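Local coordinates for protein VAL-1 (Chlorella virus, PDB 3GNE) that probably degrades alginate by cleaving its glycosidic bonds through beta-elimination, as a viral alginate lyase of polysaccharide lyase family 14, at residues G17-S29 / G55-G67. Residues are numbered along the deposited sequence; the frame is centred on the assembly and turned at random.
Sequences GSWNVDGVNMKKS and GVGGFSFSAVPDG
P65 lies against the indole of W19 just beyond the paired strands, at the closely packed end of a contact whose other face is polar and partly solvent-exposed. CG of the proline sits over one face of the indole, 3.9 Å from the centroid of the five-membered ring, a CH-pi contact. The CB of A63 comes to 3.8 Å from W19 CE3. With W19 CG beside its own backbone N (chi1 -85°), the indole turns inward between the sheets, where F238 and M240 of strand 231-241 touch it and NE1 is hydrogen-bonded to S5 OG. Further along, V21 CG1 packs on F61 CD1, while the partly exposed V24, though directed away overall, still brings CG2 to 3.9 Å from F61 CB. W217, from the next strand in the sheet, meets the rings of both F59 and F61.

The two strands, 21-25 and 59-63, run antiparallel at one margin of the seven-stranded sheet, part of a concanavalin-like beta-sandwich, with 21-25 outermost. D22 and S62 exchange both backbone bonds, as do N25 and S60; between these pairs the register slips by one residue, a beta bulge in which G23 adopts positive phi.

On the face carrying D22, N25, S60 and S62 the side chains are polar, and D22 and N25 are exposed; S60 is buried. N25 ND2 makes only a weak, bent bond to S60 OG (3.1 Å), with a second weak one to G23 O. Beyond the strands, the type II' turn M26-S29 projects K27, whose extended chain brings NZ to 3.1 Å from G57 O; a water links NZ to G57 N. S29, by contrast, is buried: its OG donates to G58 O from above the carbonyl plane (2.9 Å) and also bonds V43 N.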
ATOM      1  N   GLY A  17      10.751  -3.876 -16.257  1.00 11.60           N
ATOM      2  CA  GLY A  17      10.155  -4.827 -17.219  1.00 13.40           C
ATOM      3  C   GLY A  17       8.696  -4.435 -17.457  1.00 10.55           C
ATOM      4  O   GLY A  17       8.379  -3.233 -17.622  1.00 12.13           O
ATOM      5  N   SER A  18       7.820  -5.430 -17.461  1.00 11.33           N
ATOM      6  CA  SER A  18       6.442  -5.157 -17.809  1.00 11.56           C
ATOM      7  C   SER A  18       5.743  -4.399 -16.690  1.00 10.51           C
ATOM      8  O   SER A  18       4.564  -4.021 -16.906  1.00 11.61           O
ATOM      9  CB  SER A  18       5.672  -6.438 -18.081  1.00 12.02           C
ATOM     10  OG  SER A  18       5.600  -7.189 -16.881  1.00 13.61           O
ATOM     11  N   TRP A  19       6.367  -4.179 -15.538  1.00  9.71           N
ATOM     12  CA  TRP A  19       5.709  -3.371 -14.512  1.00  9.15           C
ATOM     13  C   TRP A  19       5.745  -1.874 -14.834  1.00  9.27           C
ATOM     14  O   TRP A  19       4.964  -1.109 -14.206  1.00  9.60           O
ATOM     15  CB  TRP A  19       6.347  -3.599 -13.118  1.00  9.46           C
ATOM     16  CG  TRP A  19       5.718  -4.796 -12.467  1.00  8.84           C
ATOM     17  CD1 TRP A  19       5.435  -6.005 -13.047  1.00 11.44           C
ATOM     18  CD2 TRP A  19       5.286  -4.900 -11.115  1.00 10.02           C
ATOM     19  NE1 TRP A  19       4.844  -6.857 -12.131  1.00 12.96           N
ATOM     20  CE2 TRP A  19       4.746  -6.184 -10.930  1.00 11.15           C
ATOM     21  CE3 TRP A  19       5.300  -3.998 -10.029  1.00 10.41           C
ATOM     22  CZ2 TRP A  19       4.232  -6.612  -9.707  1.00 11.94           C
ATOM     23  CZ3 TRP A  19       4.781  -4.433  -8.812  1.00 10.81           C
ATOM     24  CH2 TRP A  19       4.242  -5.737  -8.659  1.00 12.63           C
ATOM     25  N   ASN A  20       6.621  -1.415 -15.740  1.00  9.23           N
ATOM     26  CA  ASN A  20       6.665   0.028 -16.059  1.00  9.53           C
ATOM     27  C   ASN A  20       6.873   0.850 -14.773  1.00  9.88           C
ATOM     28  O   ASN A  20       6.102   1.762 -14.443  1.00 11.29           O
ATOM     29  CB  ASN A  20       5.413   0.461 -16.783  1.00 10.49           C
ATOM     30  CG  ASN A  20       5.057  -0.488 -17.942  1.00 10.79           C
ATOM     31  OD1 ASN A  20       3.946  -1.041 -18.012  1.00 14.50           O
ATOM     32  ND2 ASN A  20       6.012  -0.607 -18.827  1.00  9.83           N
ATOM     33  N   VAL A  21       7.937   0.482 -14.065  1.00  8.64           N
ATOM     34  CA  VAL A  21       8.259   1.166 -12.799  1.00  7.96           C
ATOM     35  C   VAL A  21       8.848   2.528 -13.085  1.00  7.61           C
ATOM     36  O   VAL A  21       9.709   2.655 -13.954  1.00 10.34           O
ATOM     37  CB  VAL A  21       9.261   0.343 -12.003  1.00  8.42           C
ATOM     38  CG1 VAL A  21       9.778   1.105 -10.795  1.00 10.30           C
ATOM     39  CG2 VAL A  21       8.572  -0.959 -11.516  1.00 11.04           C
ATOM     40  N   ASP A  22       8.356   3.513 -12.348  1.00  6.85           N
ATOM     41  CA  ASP A  22       8.860   4.880 -12.527  1.00  7.63           C
ATOM     42  C   ASP A  22       8.962   5.526 -11.133  1.00  7.30           C
ATOM     43  O   ASP A  22       8.463   4.968 -10.139  1.00  8.30           O
ATOM     44  CB  ASP A  22       7.929   5.675 -13.433  1.00  9.07           C
ATOM     45  CG  ASP A  22       8.548   6.870 -14.131  1.00  8.45           C
ATOM     46  OD1 ASP A  22       9.778   7.099 -14.078  1.00  8.01           O
ATOM     47  OD2 ASP A  22       7.760   7.618 -14.800  1.00 12.76           O
ATOM     48  N   GLY A  23       9.588   6.678 -11.062  1.00  6.86           N
ATOM     49  CA  GLY A  23       9.586   7.420  -9.801  1.00  7.26           C
ATOM     50  C   GLY A  23      10.281   6.685  -8.672  1.00  7.32           C
ATOM     51  O   GLY A  23       9.848   6.814  -7.501  1.00  8.97           O
ATOM     52  N   VAL A  24      11.327   5.942  -8.941  1.00  7.47           N
ATOM     53  CA  VAL A  24      12.005   5.187  -7.844  1.00  7.24           C
ATOM     54  C   VAL A  24      12.778   6.157  -6.976  1.00  7.84           C
ATOM     55  O   VAL A  24      13.688   6.852  -7.449  1.00  8.46           O
ATOM     56  CB  VAL A  24      12.927   4.129  -8.431  1.00  7.61           C
ATOM     57  CG1 VAL A  24      13.580   3.294  -7.307  1.00 10.52           C
ATOM     58  CG2 VAL A  24      12.185   3.190  -9.399  1.00  8.70           C
ATOM     59  N   ASN A  25      12.427   6.199  -5.708  1.00  7.38           N
ATOM     60  CA  ASN A  25      13.289   6.917  -4.735  1.00  8.46           C
ATOM     61  C   ASN A  25      13.958   5.825  -3.899  1.00  7.81           C
ATOM     62  O   ASN A  25      13.314   5.264  -3.004  1.00  8.44           O
ATOM     63  CB  ASN A  25      12.506   7.833  -3.825  1.00  9.08           C
ATOM     64  CG  ASN A  25      11.969   9.012  -4.516  1.00  9.73           C
ATOM     65  OD1 ASN A  25      12.462  10.135  -4.398  1.00 13.92           O
ATOM     66  ND2 ASN A  25      10.936   8.809  -5.329  1.00 11.81           N
ATOM     67  N   MET A  26      15.221   5.528  -4.225  1.00  8.22           N
ATOM     68  CA  MET A  26      15.928   4.472  -3.481  0.50  8.68           C
ATOM     69  C   MET A  26      16.413   4.985  -2.114  1.00  7.32           C
ATOM     70  O   MET A  26      16.494   4.185  -1.194  1.00  9.11           O
ATOM     71  CB  MET A  26      17.130   3.927  -4.247  0.50  8.68           C
ATOM     72  CG  MET A  26      16.789   3.087  -5.471  0.50  5.77           C
ATOM     73  SD  MET A  26      15.647   1.755  -5.182  0.50  8.97           S
ATOM     74  CE  MET A  26      16.480   0.542  -4.159  0.50 12.26           C
ATOM     75  N   LYS A  27      16.725   6.264  -2.030  1.00  8.28           N
ATOM     76  CA  LYS A  27      17.151   6.829  -0.728  1.00  8.44           C
ATOM     77  C   LYS A  27      18.363   6.043  -0.258  1.00 10.00           C
ATOM     78  O   LYS A  27      19.346   5.906  -1.031  1.00 10.59           O
ATOM     79  CB  LYS A  27      16.002   6.883   0.278  1.00  9.94           C
ATOM     80  CG  LYS A  27      14.856   7.774  -0.262  1.00 13.23           C
ATOM     81  CD  LYS A  27      13.694   7.676   0.748  1.00 12.42           C
ATOM     82  CE  LYS A  27      12.500   8.437   0.401  1.00 12.68           C
ATOM     83  NZ  LYS A  27      11.531   8.507   1.488  1.00  9.14           N
ATOM     84  N   LYS A  28      18.351   5.530   0.981  0.50  9.22           N
ATOM     85  CA  LYS A  28      19.430   4.713   1.532  0.50  9.21           C
ATOM     86  C   LYS A  28      19.165   3.227   1.401  0.50  8.50           C
ATOM     87  O   LYS A  28      19.932   2.438   1.950  0.50 10.46           O
ATOM     88  CB  LYS A  28      19.623   5.027   3.032  0.50  8.99           C
ATOM     89  CG  LYS A  28      20.229   6.434   3.194  0.50  9.61           C
ATOM     90  CD  LYS A  28      20.492   6.657   4.688  0.50 12.19           C
ATOM     91  CE  LYS A  28      21.233   7.991   4.804  0.50 12.70           C
ATOM     92  NZ  LYS A  28      21.870   8.073   6.160  0.50 14.26           N
ATOM     93  N   SER A  29      18.097   2.880   0.699  1.00  8.70           N
ATOM     94  CA  SER A  29      17.760   1.466   0.504  1.00  8.83           C
ATOM     95  C   SER A  29      18.522   0.872  -0.676  1.00  9.30           C
ATOM     96  O   SER A  29      19.120   1.613  -1.462  1.00 12.04           O
ATOM     97  CB  SER A  29      16.257   1.333   0.306  1.00  9.06           C
ATOM     98  OG  SER A  29      15.563   1.814   1.480  1.00  9.05           O
ATOM     99  N   GLY A  55      14.796  12.713   9.086  1.00  8.87           N
ATOM    100  CA  GLY A  55      15.698  11.615   8.655  1.00  8.74           C
ATOM    101  C   GLY A  55      15.310  11.023   7.338  1.00  8.54           C
ATOM    102  O   GLY A  55      14.227  11.191   6.784  1.00  9.63           O
ATOM    103  N   VAL A  56      16.244  10.251   6.753  1.00  9.33           N
ATOM    104  CA  VAL A  56      16.040   9.542   5.500  1.00  8.37           C
ATOM    105  C   VAL A  56      15.534   8.142   5.828  1.00  8.18           C
ATOM    106  O   VAL A  56      16.118   7.404   6.624  1.00  8.94           O
ATOM    107  CB  VAL A  56      17.366   9.449   4.706  1.00  9.15           C
ATOM    108  CG1 VAL A  56      17.163   8.679   3.415  1.00 10.79           C
ATOM    109  CG2 VAL A  56      17.874  10.858   4.404  1.00 12.87           C
ATOM    110  N   GLY A  57      14.429   7.751   5.169  1.00  7.34           N
ATOM    111  CA  GLY A  57      14.003   6.391   5.420  1.00  8.90           C
ATOM    112  C   GLY A  57      13.102   5.832   4.353  1.00  8.08           C
ATOM    113  O   GLY A  57      12.316   6.537   3.702  1.00  8.83           O
ATOM    114  N   GLY A  58      13.225   4.534   4.173  1.00  7.32           N
ATOM    115  CA  GLY A  58      12.378   3.756   3.266  1.00  7.55           C
ATOM    116  C   GLY A  58      12.801   3.891   1.821  1.00  7.86           C
ATOM    117  O   GLY A  58      13.923   4.227   1.501  1.00  8.24           O
ATOM    118  N   PHE A  59      11.808   3.619   0.945  1.00  7.10           N
ATOM    119  CA  PHE A  59      12.014   3.765  -0.503  1.00  6.42           C
ATOM    120  C   PHE A  59      10.629   3.796  -1.132  1.00  7.21           C
ATOM    121  O   PHE A  59       9.654   3.375  -0.500  1.00  7.49           O
ATOM    122  CB  PHE A  59      12.896   2.677  -1.129  1.00  7.59           C
ATOM    123  CG  PHE A  59      12.271   1.283  -1.220  1.00  7.90           C
ATOM    124  CD1 PHE A  59      11.856   0.824  -2.468  1.00  9.02           C
ATOM    125  CD2 PHE A  59      12.103   0.459  -0.116  1.00  8.07           C
ATOM    126  CE1 PHE A  59      11.288  -0.436  -2.640  1.00  8.63           C
ATOM    127  CE2 PHE A  59      11.541  -0.814  -0.257  1.00  8.67           C
ATOM    128  CZ  PHE A  59      11.142  -1.237  -1.508  1.00 10.16           C
ATOM    129  N   SER A  60      10.598   4.273  -2.373  1.00  6.83           N
ATOM    130  CA  SER A  60       9.309   4.353  -3.070  1.00  7.41           C
ATOM    131  C   SER A  60       9.501   4.071  -4.547  1.00  7.28           C
ATOM    132  O   SER A  60      10.581   4.204  -5.078  1.00  7.76           O
ATOM    133  CB  SER A  60       8.696   5.752  -2.850  1.00  7.18           C
ATOM    134  OG  SER A  60       9.469   6.730  -3.495  1.00  8.95           O
ATOM    135  N   PHE A  61       8.346   3.735  -5.168  1.00  7.24           N
ATOM    136  CA  PHE A  61       8.295   3.662  -6.641  1.00  6.97           C
ATOM    137  C   PHE A  61       6.825   3.590  -7.031  1.00  7.11           C
ATOM    138  O   PHE A  61       5.992   3.242  -6.219  1.00  8.29           O
ATOM    139  CB  PHE A  61       9.065   2.457  -7.213  1.00  7.24           C
ATOM    140  CG  PHE A  61       8.549   1.099  -6.807  1.00  8.15           C
ATOM    141  CD1 PHE A  61       7.605   0.456  -7.638  1.00  8.17           C
ATOM    142  CD2 PHE A  61       9.020   0.435  -5.686  1.00  8.80           C
ATOM    143  CE1 PHE A  61       7.154  -0.809  -7.331  1.00  8.70           C
ATOM    144  CE2 PHE A  61       8.544  -0.828  -5.321  1.00  8.95           C
ATOM    145  CZ  PHE A  61       7.616  -1.424  -6.177  1.00  9.80           C
ATOM    146  N   SER A  62       6.532   3.901  -8.306  0.50  6.02           N
ATOM    147  CA  SER A  62       5.189   3.590  -8.801  0.50  5.42           C
ATOM    148  C   SER A  62       5.334   2.591  -9.948  0.50  6.59           C
ATOM    149  O   SER A  62       6.427   2.405 -10.488  0.50 10.34           O
ATOM    150  CB  SER A  62       4.473   4.851  -9.277  0.50  5.56           C
ATOM    151  OG  SER A  62       5.210   5.465 -10.341  0.50  4.28           O
ATOM    152  N   ALA A  63       4.195   1.980 -10.288  1.00  7.66           N
ATOM    153  CA  ALA A  63       4.188   1.045 -11.394  1.00  7.90           C
ATOM    154  C   ALA A  63       2.796   1.017 -11.986  1.00  8.75           C
ATOM    155  O   ALA A  63       1.792   1.113 -11.269  1.00  8.89           O
ATOM    156  CB  ALA A  63       4.576  -0.353 -10.952  1.00  9.58           C
ATOM    157  N   VAL A  64       2.716   0.824 -13.283  1.00  9.27           N
ATOM    158  CA  VAL A  64       1.433   0.604 -13.987  1.00 10.00           C
ATOM    159  C   VAL A  64       1.636  -0.658 -14.817  1.00  9.58           C
ATOM    160  O   VAL A  64       1.950  -0.591 -16.010  1.00 10.60           O
ATOM    161  CB  VAL A  64       1.024   1.816 -14.835  1.00 10.46           C
ATOM    162  CG1 VAL A  64      -0.357   1.606 -15.407  1.00 12.60           C
ATOM    163  CG2 VAL A  64       0.998   3.140 -14.018  1.00 10.90           C
ATOM    164  N   PRO A  65       1.565  -1.846 -14.216  1.00  9.65           N
ATOM    165  CA  PRO A  65       2.012  -3.023 -14.953  1.00 10.19           C
ATOM    166  C   PRO A  65       1.130  -3.392 -16.104  1.00 10.43           C
ATOM    167  O   PRO A  65      -0.098  -3.276 -16.064  1.00 12.44           O
ATOM    168  CB  PRO A  65       2.080  -4.109 -13.881  1.00 10.41           C
ATOM    169  CG  PRO A  65       2.252  -3.272 -12.594  1.00 10.51           C
ATOM    170  CD  PRO A  65       1.274  -2.106 -12.799  1.00 10.15           C
ATOM    171  N   ASP A  66       1.824  -3.894 -17.164  1.00  9.62           N
ATOM    172  CA  ASP A  66       1.034  -4.491 -18.255  1.00  9.88           C
ATOM    173  C   ASP A  66       0.190  -5.626 -17.696  1.00 11.07           C
ATOM    174  O   ASP A  66       0.718  -6.525 -17.020  1.00 12.57           O
ATOM    175  CB  ASP A  66       1.991  -5.037 -19.286  1.00  9.56           C
ATOM    176  CG  ASP A  66       2.933  -3.999 -19.826  1.00 10.64           C
ATOM    177  OD1 ASP A  66       2.658  -2.777 -19.784  1.00 12.65           O
ATOM    178  OD2 ASP A  66       3.966  -4.385 -20.384  1.00 11.85           O
ATOM    179  N   GLY A  67      -1.115  -5.629 -17.981  1.00 11.98           N
ATOM    180  CA  GLY A  67      -1.967  -6.665 -17.382  1.00 13.58           C
ATOM    181  C   GLY A  67      -2.810  -6.106 -16.222  1.00 12.79           C
ATOM    182  O   GLY A  67      -3.639  -6.820 -15.644  1.00 13.50           O
TER
HETATM  183  O   HOH W   1       3.021  -6.954 -15.606  1.00 13.11           O
HETATM  184  O   HOH W   2      13.026   9.802   3.513  1.00 11.44           O
HETATM  185  O   HOH W   3      16.265   4.961   2.895  1.00  9.41           O